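Local coordinates for universal stress protein (Pseudomonas aeruginosa UCBPP-PA14, PDB 7MQ5), which is of unknown function but belongs to the universal stress protein family, whose members are generally linked to bacterial survival under stress, at residues M4-D17 / V33-R47. Sequence-based numbering, arbitrary orientation.
Sequences MQAIRSILVVIEPD and VTQSHLHLLVCEKRR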
loop_
_atom_site.group_PDB
_atom_site.type_symbol
_atom_site.label_atom_id
_atom_site.label_comp_id
_atom_site.label_asym_id
_atom_site.label_seq_id
_atom_site.Cartn_x
_atom_site.Cartn_y
_atom_site.Cartn_z
HETATM N N MSE A 4 -2.207 -11.503 -0.493
HETATM C CA MSE A 4 -2.976 -10.940 -1.595
HETATM C C MSE A 4 -4.056 -11.921 -2.050
HETATM O O MSE A 4 -5.161 -11.505 -2.368
HETATM C CB MSE A 4 -2.078 -10.555 -2.776
HETATM C CG MSE A 4 -1.045 -9.479 -2.469
HETATM SE SE MSE A 4 -1.796 -7.709 -2.096
HETATM C CE MSE A 4 -3.551 -7.599 -2.926
ATOM N N GLN A 5 -3.741 -13.220 -2.075
ATOM C CA GLN A 5 -4.715 -14.220 -2.492
ATOM C C GLN A 5 -5.908 -14.216 -1.523
ATOM O O GLN A 5 -7.041 -14.496 -1.971
ATOM C CB GLN A 5 -4.091 -15.620 -2.558
ATOM C CG GLN A 5 -5.090 -16.728 -2.891
ATOM C CD GLN A 5 -5.693 -16.582 -4.268
ATOM O OE1 GLN A 5 -4.990 -16.353 -5.247
ATOM N NE2 GLN A 5 -7.002 -16.760 -4.363
ATOM N N ALA A 6 -5.670 -13.863 -0.257
ATOM C CA ALA A 6 -6.729 -13.871 0.777
ATOM C C ALA A 6 -7.668 -12.665 0.628
ATOM O O ALA A 6 -8.724 -12.665 1.290
ATOM C CB ALA A 6 -6.107 -13.924 2.153
ATOM N N ILE A 7 -7.307 -11.668 -0.190
ATOM C CA ILE A 7 -8.195 -10.481 -0.377
ATOM C C ILE A 7 -9.256 -10.870 -1.403
ATOM O O ILE A 7 -8.899 -11.071 -2.579
ATOM C CB ILE A 7 -7.395 -9.233 -0.765
ATOM C CG1 ILE A 7 -6.449 -8.847 0.379
ATOM C CG2 ILE A 7 -8.345 -8.107 -1.130
ATOM C CD1 ILE A 7 -5.430 -7.793 0.032
ATOM N N ARG A 8 -10.504 -10.975 -0.965
ATOM C CA ARG A 8 -11.550 -11.489 -1.883
ATOM C C ARG A 8 -12.309 -10.370 -2.603
ATOM O O ARG A 8 -13.027 -10.703 -3.538
ATOM C CB ARG A 8 -12.449 -12.478 -1.149
ATOM C CG ARG A 8 -11.682 -13.636 -0.515
ATOM C CD ARG A 8 -10.588 -14.214 -1.403
ATOM N NE ARG A 8 -11.117 -14.670 -2.681
ATOM C CZ ARG A 8 -10.416 -14.780 -3.809
ATOM N NH1 ARG A 8 -9.138 -14.438 -3.849
ATOM N NH2 ARG A 8 -11.009 -15.206 -4.910
ATOM N N SER A 9 -12.176 -9.116 -2.170
ATOM C CA SER A 9 -12.770 -8.020 -2.972
ATOM C C SER A 9 -11.881 -6.787 -2.847
ATOM O O SER A 9 -11.295 -6.533 -1.768
ATOM C CB SER A 9 -14.221 -7.743 -2.656
ATOM O OG SER A 9 -14.388 -7.155 -1.383
ATOM N N ILE A 10 -11.760 -6.091 -3.964
ATOM C CA ILE A 10 -10.922 -4.880 -4.082
ATOM C C ILE A 10 -11.797 -3.708 -4.484
ATOM O O ILE A 10 -12.569 -3.828 -5.464
ATOM C CB ILE A 10 -9.828 -5.117 -5.135
ATOM C CG1 ILE A 10 -8.939 -6.302 -4.754
ATOM C CG2 ILE A 10 -9.030 -3.846 -5.374
ATOM C CD1 ILE A 10 -7.961 -6.700 -5.829
ATOM N N LEU A 11 -11.707 -2.628 -3.718
ATOM C CA LEU A 11 -12.377 -1.366 -4.100
ATOM C C LEU A 11 -11.446 -0.607 -5.051
ATOM O O LEU A 11 -10.293 -0.309 -4.666
ATOM C CB LEU A 11 -12.683 -0.544 -2.851
ATOM C CG LEU A 11 -13.404 0.776 -3.111
ATOM C CD1 LEU A 11 -14.769 0.526 -3.734
ATOM C CD2 LEU A 11 -13.530 1.569 -1.819
ATOM N N VAL A 12 -11.929 -0.331 -6.259
ATOM C CA VAL A 12 -11.143 0.391 -7.286
ATOM C C VAL A 12 -11.752 1.777 -7.451
ATOM O O VAL A 12 -12.916 1.877 -7.880
ATOM C CB VAL A 12 -11.134 -0.369 -8.618
ATOM C CG1 VAL A 12 -10.196 0.288 -9.611
ATOM C CG2 VAL A 12 -10.793 -1.842 -8.442
ATOM N N VAL A 13 -11.002 2.808 -7.093
ATOM C CA VAL A 13 -11.490 4.198 -7.271
ATOM C C VAL A 13 -11.255 4.591 -8.729
ATOM O O VAL A 13 -10.098 4.630 -9.167
ATOM C CB VAL A 13 -10.798 5.144 -6.290
ATOM C CG1 VAL A 13 -11.287 6.570 -6.500
ATOM C CG2 VAL A 13 -11.028 4.695 -4.863
ATOM N N ILE A 14 -12.344 4.867 -9.433
ATOM C CA ILE A 14 -12.337 5.223 -10.879
ATOM C C ILE A 14 -12.499 6.735 -11.017
ATOM O O ILE A 14 -13.476 7.278 -10.491
ATOM C CB ILE A 14 -13.474 4.480 -11.623
ATOM C CG1 ILE A 14 -13.349 2.955 -11.520
ATOM C CG2 ILE A 14 -13.558 4.940 -13.075
ATOM C CD1 ILE A 14 -12.118 2.373 -12.184
ATOM N N GLU A 15 -11.575 7.381 -11.721
ATOM C CA GLU A 15 -11.672 8.833 -12.004
ATOM C C GLU A 15 -12.425 9.023 -13.313
ATOM O O GLU A 15 -12.207 8.292 -14.279
ATOM C CB GLU A 15 -10.296 9.477 -12.170
ATOM C CG GLU A 15 -9.494 9.590 -10.890
ATOM C CD GLU A 15 -9.874 10.736 -9.962
ATOM O OE1 GLU A 15 -10.663 11.614 -10.371
ATOM O OE2 GLU A 15 -9.341 10.773 -8.836
ATOM N N PRO A 16 -13.356 9.991 -13.386
ATOM C CA PRO A 16 -14.045 10.249 -14.653
ATOM C C PRO A 16 -13.321 11.108 -15.710
ATOM O O PRO A 16 -13.642 10.958 -16.898
ATOM C CB PRO A 16 -15.309 10.997 -14.198
ATOM C CG PRO A 16 -14.919 11.658 -12.885
ATOM C CD PRO A 16 -13.952 10.692 -12.234
ATOM N N ASP A 17 -12.340 11.932 -15.312
ATOM C CA ASP A 17 -11.808 12.954 -16.263
ATOM C C ASP A 17 -10.280 12.914 -16.438
ATOM O O ASP A 17 -9.751 13.818 -17.100
ATOM C CB ASP A 17 -12.234 14.354 -15.799
ATOM C CG ASP A 17 -13.741 14.540 -15.700
ATOM O OD1 ASP A 17 -14.446 14.137 -16.644
ATOM O OD2 ASP A 17 -14.201 15.058 -14.659
ATOM N N VAL A 33 -4.867 -12.936 -11.308
ATOM C CA VAL A 33 -4.188 -14.055 -10.602
ATOM C C VAL A 33 -5.018 -14.516 -9.398
ATOM O O VAL A 33 -5.239 -15.729 -9.270
ATOM C CB VAL A 33 -2.768 -13.642 -10.171
ATOM C CG1 VAL A 33 -2.121 -14.672 -9.260
ATOM C CG2 VAL A 33 -1.892 -13.381 -11.384
ATOM N N THR A 34 -5.516 -13.586 -8.573
ATOM C CA THR A 34 -6.190 -13.985 -7.310
ATOM C C THR A 34 -7.686 -14.286 -7.472
ATOM O O THR A 34 -8.256 -14.910 -6.562
ATOM C CB THR A 34 -6.025 -12.904 -6.241
ATOM O OG1 THR A 34 -6.820 -11.785 -6.634
ATOM C CG2 THR A 34 -4.581 -12.499 -6.031
ATOM N N GLN A 35 -8.266 -13.938 -8.628
ATOM C CA GLN A 35 -9.718 -14.128 -8.925
ATOM C C GLN A 35 -10.572 -13.357 -7.908
ATOM O O GLN A 35 -11.740 -13.723 -7.700
ATOM C CB GLN A 35 -10.081 -15.611 -8.993
ATOM C CG GLN A 35 -9.308 -16.354 -10.071
ATOM C CD GLN A 35 -9.800 -17.762 -10.287
ATOM O OE1 GLN A 35 -10.512 -18.329 -9.461
ATOM N NE2 GLN A 35 -9.415 -18.338 -11.412
ATOM N N SER A 36 -10.001 -12.294 -7.331
ATOM C CA SER A 36 -10.720 -11.386 -6.401
ATOM C C SER A 36 -11.826 -10.646 -7.150
ATOM O O SER A 36 -11.701 -10.433 -8.374
ATOM C CB SER A 36 -9.771 -10.386 -5.779
ATOM O OG SER A 36 -10.465 -9.431 -4.980
ATOM N N HIS A 37 -12.856 -10.260 -6.411
ATOM C CA HIS A 37 -13.954 -9.448 -6.973
ATOM C C HIS A 37 -13.466 -8.001 -7.077
ATOM O O HIS A 37 -12.694 -7.560 -6.207
ATOM C CB HIS A 37 -15.156 -9.540 -6.040
ATOM C CG HIS A 37 -16.288 -8.702 -6.503
ATOM N ND1 HIS A 37 -17.150 -9.115 -7.501
ATOM C CD2 HIS A 37 -16.683 -7.469 -6.135
ATOM C CE1 HIS A 37 -18.021 -8.148 -7.724
ATOM N NE2 HIS A 37 -17.759 -7.131 -6.904
ATOM N N LEU A 38 -13.880 -7.308 -8.132
ATOM C CA LEU A 38 -13.581 -5.870 -8.296
ATOM C C LEU A 38 -14.862 -5.060 -8.121
ATOM O O LEU A 38 -15.835 -5.301 -8.873
ATOM C CB LEU A 38 -13.002 -5.598 -9.685
ATOM C CG LEU A 38 -11.721 -6.360 -10.027
ATOM C CD1 LEU A 38 -11.218 -5.944 -11.406
ATOM C CD2 LEU A 38 -10.640 -6.143 -8.974
ATOM N N HIS A 39 -14.860 -4.119 -7.178
ATOM C CA HIS A 39 -15.967 -3.145 -7.035
ATOM C C HIS A 39 -15.460 -1.791 -7.520
ATOM O O HIS A 39 -14.546 -1.218 -6.899
ATOM C CB HIS A 39 -16.476 -3.088 -5.605
ATOM C CG HIS A 39 -17.650 -2.179 -5.470
ATOM N ND1 HIS A 39 -18.881 -2.507 -5.997
ATOM C CD2 HIS A 39 -17.786 -0.969 -4.884
ATOM C CE1 HIS A 39 -19.726 -1.530 -5.727
ATOM N NE2 HIS A 39 -19.078 -0.578 -5.048
ATOM N N LEU A 40 -16.026 -1.308 -8.618
ATOM C CA LEU A 40 -15.592 -0.028 -9.220
ATOM C C LEU A 40 -16.452 1.105 -8.665
ATOM O O LEU A 40 -17.690 1.040 -8.788
ATOM C CB LEU A 40 -15.721 -0.093 -10.742
ATOM C CG LEU A 40 -15.205 -1.356 -11.429
ATOM C CD1 LEU A 40 -15.294 -1.221 -12.940
ATOM C CD2 LEU A 40 -13.788 -1.692 -11.003
ATOM N N LEU A 41 -15.805 2.136 -8.144
ATOM C CA LEU A 41 -16.529 3.255 -7.509
ATOM C C LEU A 41 -16.157 4.571 -8.178
ATOM O O LEU A 41 -14.958 4.882 -8.277
ATOM C CB LEU A 41 -16.166 3.310 -6.021
ATOM C CG LEU A 41 -16.643 4.549 -5.261
ATOM C CD1 LEU A 41 -18.163 4.564 -5.147
ATOM C CD2 LEU A 41 -15.981 4.640 -3.891
ATOM N N VAL A 42 -17.175 5.333 -8.576
ATOM C CA VAL A 42 -16.976 6.745 -9.000
ATOM C C VAL A 42 -17.548 7.620 -7.881
ATOM O O VAL A 42 -18.717 7.434 -7.530
ATOM C CB VAL A 42 -17.620 7.066 -10.359
ATOM C CG1 VAL A 42 -17.533 8.557 -10.653
ATOM C CG2 VAL A 42 -16.993 6.255 -11.478
ATOM N N CYS A 43 -16.738 8.538 -7.367
ATOM C CA CYS A 43 -17.154 9.444 -6.274
ATOM C C CYS A 43 -17.548 10.791 -6.877
ATOM O O CYS A 43 -16.660 11.620 -7.130
ATOM C CB CYS A 43 -16.035 9.625 -5.262
ATOM S SG CYS A 43 -15.491 8.071 -4.522
ATOM N N GLU A 44 -18.843 10.979 -7.119
ATOM C CA GLU A 44 -19.336 12.233 -7.731
ATOM C C GLU A 44 -20.847 12.296 -7.563
ATOM O O GLU A 44 -21.497 11.236 -7.595
ATOM C CB GLU A 44 -18.997 12.278 -9.221
ATOM C CG GLU A 44 -19.429 13.573 -9.892
ATOM C CD GLU A 44 -19.110 13.692 -11.370
ATOM O OE1 GLU A 44 -18.076 13.135 -11.805
ATOM O OE2 GLU A 44 -19.897 14.357 -12.082
ATOM N N LYS A 45 -21.371 13.507 -7.424
ATOM C CA LYS A 45 -22.834 13.700 -7.312
ATOM C C LYS A 45 -23.445 14.121 -8.655
ATOM O O LYS A 45 -24.505 13.583 -9.012
ATOM C CB LYS A 45 -23.138 14.793 -6.283
ATOM C CG LYS A 45 -24.617 15.064 -6.043
ATOM C CD LYS A 45 -24.885 16.140 -5.011
ATOM C CE LYS A 45 -24.502 17.532 -5.470
ATOM N NZ LYS A 45 -24.845 18.564 -4.464
ATOM N N ARG A 46 -22.782 15.010 -9.400
ATOM C CA ARG A 46 -23.499 15.686 -10.519
ATOM C C ARG A 46 -23.793 14.793 -11.732
ATOM O O ARG A 46 -24.990 14.631 -12.078
ATOM C CB ARG A 46 -22.722 16.919 -10.986
ATOM C CG ARG A 46 -23.388 17.630 -12.159
ATOM C CD ARG A 46 -22.731 18.942 -12.516
ATOM N NE ARG A 46 -21.362 18.782 -12.958
ATOM C CZ ARG A 46 -20.950 18.745 -14.223
ATOM N NH1 ARG A 46 -21.807 18.868 -15.220
ATOM N NH2 ARG A 46 -19.662 18.584 -14.478
ATOM N N ARG A 47 -22.768 14.325 -12.431
ATOM C CA ARG A 47 -23.039 13.617 -13.710
ATOM C C ARG A 47 -23.491 12.174 -13.460
ATOM O O ARG A 47 -23.029 11.556 -12.501
ATOM C CB ARG A 47 -21.803 13.664 -14.605
ATOM C CG ARG A 47 -21.436 15.073 -15.045
ATOM C CD ARG A 47 -20.083 15.123 -15.713
ATOM N NE ARG A 47 -19.041 14.725 -14.778
ATOM C CZ ARG A 47 -17.749 14.653 -15.070
ATOM N NH1 ARG A 47 -16.878 14.282 -14.152
ATOM N NH2 ARG A 47 -17.328 14.935 -16.289
HETATM O O HOH W 1 -6.663 -10.292 -4.344
HETATM O O HOH W 2 -14.046 8.775 -8.183
#
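His37 N donates to Arg8 O, opening a parallel ladder; Ile10 then donates to His37 O (2.8 Å) and accepts from His39 N, Val12 repeats this with His39 O and Leu41 N, and Ile14 N closes it on Leu41 O. The packing alternates between the two faces. Leu40 CD2 lies alongside Val12 CB at 3.8 Å, with Leu38 packing near Ile10; on the other face, in the conformer modelled here, one of two, Leu11 CD1 comes to the edge of the His39 ring, in its plane, 3.6 Å from His39 CD2.

Polar grips close both ends. Arg8, folded back by bends at chi2 (-42°) and chi3 (-57°), turns NH1 and NH2 onto one acceptor, Thr34 O, which lies in the guanidinium plane 2.9 Å from NH1. A water links Met4 O and Ile7 O to Thr34 OG1. Beyond the strands, Arg47 meets Asp17 end-on, NH1 to OD2 (2.8 Å) and NH2 to OD1, the carboxylate turned 41° from the guanidinium; side-on it holds Glu44, with NE 2.9 Å from OE2, a two-sided hold that probably limits rotation of the guanidinium.

This is the right-handed beta-alpha-beta crossover of a Rossmann-like fold: helix 22-34 packs on Ile10, Val12 and Leu38, while strands 92-96 and 67-72 continue the sheet beyond 9-13 and 37-43.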